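Local structure of sulfide-quinone reductase (Aquifex aeolicus, 3HYW) at the interface of chains A and B. The protein catalyses the FAD-dependent oxidation of hydrogen sulfide by a quinone at the membrane, building up polysulfur on its active-site cysteines. Sequence-based numbering; all coordinates share one arbitrary frame. Chains: chain A/B, Sulfide-quinone reductase.

Contact 1: the interface of chains A and B. Residues chain A 172, 177; chain B 367-369.
A:Arg177 and B:Glu368 meet through carbon at the centre of this patch of the subunit interface of the homotrimeric flavoprotein, a member of the pyridine nucleotide-disulfide oxidoreductase family. CB of A:Arg177 packs against the carboxylate carbon CD of B:Glu368 at 3.9 Å. One carbon further out, CG of A:Arg177 rests 3.4 Å from the backbone carbonyl O of B:Arg367; the chain then bends at chi2 (64°) and carries the guanidinium away from the glutamate. The second apolar element is the aliphatic stem of A:Lys172, at the end of helix 158-173. It is extended beyond CG, with chi2 to chi4 all near 180°, and runs obliquely over B:Glu368, CG of A:Lys172 3.7 Å from its OE2 and CD 3.4 Å from its backbone carbonyl O. Beyond it the side chain of B:Arg369, at the start of strand 369-375, crosses that of the lysine at about a right angle, its NH2 lying 4.0 Å from CE of A:Lys172. At the rim a water joins the chains, 2.7 Å from the backbone O of A:Lys172 and 2.7 Å from OE2 of B:Glu368. The amino group of the lysine points away from that carboxylate, NZ of A:Lys172 lying 6.8 Å from OE2 of B:Glu368, so any attraction between the two charges is probably long-range.

Contact 2: the interface of chains A and B. Residues chain A 204, 207-208, 212; chain B 201, 204.
B:Arg204 reaches from its own helix 202-212 onto the same helix of chain A, so that equivalent elements of two subunits of the trimer meet without exact two-fold symmetry. Ionic contacts form the first group. The terminal nitrogen NH1 of B:Arg204 donates a hydrogen bond to OD1 of A:Asp208 at 2.6 Å, fairly straight at 161° and also a salt bridge. The carboxylate oxygen lies in the guanidinium plane but is itself met on its syn side, 32° out of the carboxylate plane. A longer salt bridge links the same NH1 to OE1 of A:Glu207 at 3.7 Å, with the two flat groups nearly coplanar. Both acids thus face the edge of one guanidinium and would favour its positive charge.

Packing supplies the second kind of contact. CG of A:Arg204 sits over the centre of the B:Arg204 guanidinium, 3.6 Å from CZ, while the guanidinium planes of the two arginines stand almost perpendicular. In B:Arg204, CG lies opposite the backbone N (chi1 -172°) and the chain turns at chi2 and chi3, which brings its CD beside the A:Asp208 carboxylate. NE of A:Arg204 also lies 3.1 Å from NH2 of B:Arg204; both are donors, so this is no hydrogen bond, and the acids beside B:Arg204 may offset the charge. At the other end of the patch, the methyl CB of B:Ala201 lies 4.0 Å from OE2 of A:Glu212.

Contact 3: the interface of chains A and B. Residues chain A 177-178; chain B 342, 362, 366-368, 429.
The 3-10 helix 177-179 of chain A enters a surface formed by loops of chain B, where A:Tyr178 meets B:Arg342, B:Pro362, B:Pro366, B:Glu368 and B:Arg429. The backbone of A:Tyr178 is held from two directions. The amide N of A:Tyr178 donates to the carboxylate oxygen OE1 of B:Glu368 at 3.0 Å, approaching on the syn side but 35° out of the carboxylate plane. The carbonyl O of A:Tyr178 accepts two bonds from B:Arg429, gripped side-on: NE lies 3.0 Å from it, tilted from the carbonyl plane, and NH1 lies 3.2 Å from that same O of A:Tyr178, in the plane and on a lone pair. The oxygen stays in the plane of the guanidinium, whose rotation the paired bonds should restrict.

The phenol ring has B:Arg342 over one face and the B:Arg429 side chain alongside its CD1 and CE1, sliding past in the opposite direction; the tyrosine chi1 of 81° places CG between the backbone N and carbonyl carbon. NH1 of B:Arg342 stands 3.8 Å from the A:Tyr178 ring centroid, in a cation-pi contact offset toward the rim. CD of B:Arg429 packs 3.9 Å from CD1 of A:Tyr178, and CD of B:Pro362 meets the tyrosine CB. B:Pro362 and B:Pro366 each follow a cis peptide bond, in the loop joining strands 355-361 and 369-375, while B:Arg429 comes from the C-terminal tail after strand 416-418.

Contact 1: the interface of chains A and B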
# COMPACT_ATOMS: atom_id res chain seq x y z
N LYS A 172 6.64 -0.58 -25.84
CA LYS A 172 6.20 -1.97 -25.80
C LYS A 172 5.61 -2.40 -27.15
O LYS A 172 5.75 -3.56 -27.56
CB LYS A 172 5.20 -2.17 -24.67
CG LYS A 172 5.15 -3.58 -24.11
CD LYS A 172 4.40 -3.61 -22.78
CE LYS A 172 3.93 -5.02 -22.46
NZ LYS A 172 3.35 -5.13 -21.09
N ARG A 177 10.94 -1.72 -25.16
CA ARG A 177 10.80 -1.27 -23.77
C ARG A 177 11.90 -1.85 -22.86
O ARG A 177 12.33 -1.20 -21.91
CB ARG A 177 9.39 -1.56 -23.22
CG ARG A 177 9.16 -1.15 -21.76
CD ARG A 177 9.25 0.36 -21.54
NE ARG A 177 10.27 0.70 -20.55
CZ ARG A 177 10.07 0.80 -19.23
NH1 ARG A 177 8.87 0.60 -18.70
NH2 ARG A 177 11.09 1.11 -18.44
N ARG B 367 12.03 -4.01 -18.08
CA ARG B 367 11.29 -5.19 -18.51
C ARG B 367 10.29 -4.89 -19.61
O ARG B 367 9.69 -3.81 -19.65
CB ARG B 367 10.57 -5.82 -17.33
CG ARG B 367 11.49 -6.10 -16.18
CD ARG B 367 10.94 -7.19 -15.33
NE ARG B 367 11.90 -7.58 -14.31
CZ ARG B 367 11.88 -7.15 -13.06
NH1 ARG B 367 12.81 -7.58 -12.21
NH2 ARG B 367 10.95 -6.31 -12.65
N GLU B 368 10.13 -5.86 -20.51
CA GLU B 368 9.09 -5.78 -21.52
C GLU B 368 7.74 -6.10 -20.89
O GLU B 368 6.74 -5.46 -21.19
CB GLU B 368 9.39 -6.75 -22.67
CG GLU B 368 8.66 -6.42 -23.97
CD GLU B 368 9.25 -5.21 -24.70
OE1 GLU B 368 10.46 -4.92 -24.55
OE2 GLU B 368 8.49 -4.55 -25.43
N ARG B 369 7.74 -7.08 -19.97
CA ARG B 369 6.50 -7.68 -19.47
C ARG B 369 6.70 -8.36 -18.12
O ARG B 369 7.72 -9.02 -17.89
CB ARG B 369 6.02 -8.70 -20.50
CG ARG B 369 4.73 -9.43 -20.17
CD ARG B 369 4.25 -10.25 -21.37
NE ARG B 369 3.92 -9.40 -22.52
CZ ARG B 369 4.69 -9.23 -23.59
NH1 ARG B 369 5.86 -9.85 -23.70
NH2 ARG B 369 4.28 -8.43 -24.57
O HOH W 1 6.35 -5.87 -26.37

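Contact 2: the interface of chains A and B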
# COMPACT_ATOMS: atom_id res chain seq x y z
N ARG A 204 -1.83 5.13 -4.21
CA ARG A 204 -1.79 3.67 -4.25
C ARG A 204 -1.97 3.15 -5.68
O ARG A 204 -1.27 2.22 -6.09
CB ARG A 204 -2.86 3.11 -3.30
CG ARG A 204 -2.69 1.67 -2.85
CD ARG A 204 -3.37 1.45 -1.49
NE ARG A 204 -2.41 1.52 -0.39
CZ ARG A 204 -2.68 1.93 0.85
NH1 ARG A 204 -3.89 2.34 1.19
NH2 ARG A 204 -1.71 1.93 1.76
N GLU A 207 1.19 4.26 -7.91
CA GLU A 207 2.33 3.46 -7.44
C GLU A 207 2.27 2.04 -8.00
O GLU A 207 3.27 1.55 -8.53
CB GLU A 207 2.37 3.42 -5.91
CG GLU A 207 3.04 4.61 -5.26
CD GLU A 207 2.97 4.56 -3.74
OE1 GLU A 207 2.32 3.64 -3.19
OE2 GLU A 207 3.56 5.44 -3.09
N ASP A 208 1.11 1.39 -7.88
CA ASP A 208 0.94 0.02 -8.36
C ASP A 208 1.09 -0.05 -9.87
O ASP A 208 1.64 -1.01 -10.41
CB ASP A 208 -0.44 -0.54 -7.98
CG ASP A 208 -0.53 -0.93 -6.52
OD1 ASP A 208 0.43 -0.68 -5.76
OD2 ASP A 208 -1.58 -1.48 -6.14
N GLU A 212 3.77 -2.10 -11.90
CA GLU A 212 3.34 -3.10 -12.89
C GLU A 212 3.98 -2.89 -14.26
O GLU A 212 4.16 -3.84 -15.02
CB GLU A 212 1.81 -3.12 -13.03
CG GLU A 212 1.08 -3.86 -11.89
CD GLU A 212 -0.22 -3.18 -11.46
OE1 GLU A 212 -0.79 -2.38 -12.24
OE2 GLU A 212 -0.67 -3.45 -10.32
N ALA B 201 3.91 -5.47 -9.02
CA ALA B 201 3.52 -5.08 -7.67
C ALA B 201 3.79 -6.18 -6.62
O ALA B 201 2.98 -6.40 -5.71
CB ALA B 201 2.06 -4.62 -7.63
N ARG B 204 3.70 -4.98 -2.78
CA ARG B 204 2.33 -4.89 -2.27
C ARG B 204 1.73 -6.29 -2.06
O ARG B 204 1.10 -6.54 -1.04
CB ARG B 204 1.47 -4.05 -3.22
CG ARG B 204 0.07 -3.72 -2.73
CD ARG B 204 -0.32 -2.31 -3.14
NE ARG B 204 -0.09 -1.33 -2.07
CZ ARG B 204 0.34 -0.08 -2.24
NH1 ARG B 204 0.64 0.38 -3.44
NH2 ARG B 204 0.49 0.70 -1.18

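Contact 3: the interface of chains A and B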
# COMPACT_ATOMS: atom_id res chain seq x y z
N ARG A 177 10.94 -1.72 -25.16
CA ARG A 177 10.80 -1.27 -23.77
C ARG A 177 11.90 -1.85 -22.86
O ARG A 177 12.33 -1.20 -21.91
CB ARG A 177 9.39 -1.56 -23.22
CG ARG A 177 9.16 -1.15 -21.76
CD ARG A 177 9.25 0.36 -21.54
NE ARG A 177 10.27 0.70 -20.55
CZ ARG A 177 10.07 0.80 -19.23
NH1 ARG A 177 8.87 0.60 -18.70
NH2 ARG A 177 11.09 1.11 -18.44
N TYR A 178 12.36 -3.05 -23.18
CA TYR A 178 13.45 -3.68 -22.41
C TYR A 178 14.80 -2.99 -22.61
O TYR A 178 15.77 -3.29 -21.91
CB TYR A 178 13.53 -5.19 -22.71
CG TYR A 178 14.27 -5.56 -23.98
CD1 TYR A 178 15.52 -6.18 -23.93
CD2 TYR A 178 13.71 -5.30 -25.24
CE1 TYR A 178 16.20 -6.54 -25.09
CE2 TYR A 178 14.38 -5.65 -26.40
CZ TYR A 178 15.63 -6.27 -26.32
OH TYR A 178 16.30 -6.61 -27.47
N ARG B 342 18.07 -15.04 -23.12
CA ARG B 342 17.13 -13.97 -22.81
C ARG B 342 17.16 -13.62 -21.31
O ARG B 342 17.05 -12.45 -20.93
CB ARG B 342 15.72 -14.37 -23.25
CG ARG B 342 14.61 -13.38 -22.91
CD ARG B 342 14.64 -12.17 -23.82
NE ARG B 342 13.59 -11.22 -23.47
CZ ARG B 342 13.39 -10.05 -24.08
NH1 ARG B 342 14.17 -9.67 -25.09
NH2 ARG B 342 12.40 -9.27 -23.68
N PRO B 362 12.69 -9.24 -19.48
CA PRO B 362 13.62 -10.16 -18.81
C PRO B 362 13.62 -9.94 -17.30
O PRO B 362 12.92 -9.05 -16.80
CB PRO B 362 14.99 -9.76 -19.39
CG PRO B 362 14.73 -8.73 -20.45
CD PRO B 362 13.41 -8.12 -20.12
N PRO B 366 15.41 -2.76 -17.71
CA PRO B 366 13.96 -2.57 -17.84
C PRO B 366 13.28 -3.78 -18.46
O PRO B 366 13.88 -4.49 -19.27
CB PRO B 366 13.83 -1.34 -18.73
CG PRO B 366 15.08 -1.29 -19.49
CD PRO B 366 16.15 -1.91 -18.66
N ARG B 367 12.03 -4.01 -18.08
CA ARG B 367 11.29 -5.19 -18.51
C ARG B 367 10.29 -4.89 -19.61
O ARG B 367 9.69 -3.81 -19.65
CB ARG B 367 10.57 -5.82 -17.33
CG ARG B 367 11.49 -6.10 -16.18
CD ARG B 367 10.94 -7.19 -15.33
NE ARG B 367 11.90 -7.58 -14.31
CZ ARG B 367 11.88 -7.15 -13.06
NH1 ARG B 367 12.81 -7.58 -12.21
NH2 ARG B 367 10.95 -6.31 -12.65
N GLU B 368 10.13 -5.86 -20.51
CA GLU B 368 9.09 -5.78 -21.52
C GLU B 368 7.74 -6.10 -20.89
O GLU B 368 6.74 -5.46 -21.19
CB GLU B 368 9.39 -6.75 -22.67
CG GLU B 368 8.66 -6.42 -23.97
CD GLU B 368 9.25 -5.21 -24.70
OE1 GLU B 368 10.46 -4.92 -24.55
OE2 GLU B 368 8.49 -4.55 -25.43
N ARG B 429 22.18 -5.93 -22.74
CA ARG B 429 21.60 -6.17 -24.06
C ARG B 429 22.62 -5.99 -25.18
O ARG B 429 23.31 -4.96 -25.25
CB ARG B 429 20.38 -5.26 -24.31
CG ARG B 429 19.61 -4.76 -23.08
CD ARG B 429 18.98 -5.88 -22.24
NE ARG B 429 17.89 -5.38 -21.41
CZ ARG B 429 17.48 -5.93 -20.27
NH1 ARG B 429 16.46 -5.39 -19.61
NH2 ARG B 429 18.07 -7.02 -19.78

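Contacts 1 and 3 are neighbouring halves of one continuous patch: their C-alpha centres lie about 5 Å apart, and they share A:Arg177, B:Arg367 and B:Glu368. B:Glu368 links them, since one carboxylate serves the water bridge of contact 1 and the backbone bond of contact 3. Contact 2 stands apart, its C-alpha centre about 17 Å from that of contact 1 and 19 Å from that of contact 3, and uses helix 202-212 of both chains. Two separated anchoring regions should limit rocking of one subunit on the other, and repetition around the homotrimer would apply this at each subunit boundary.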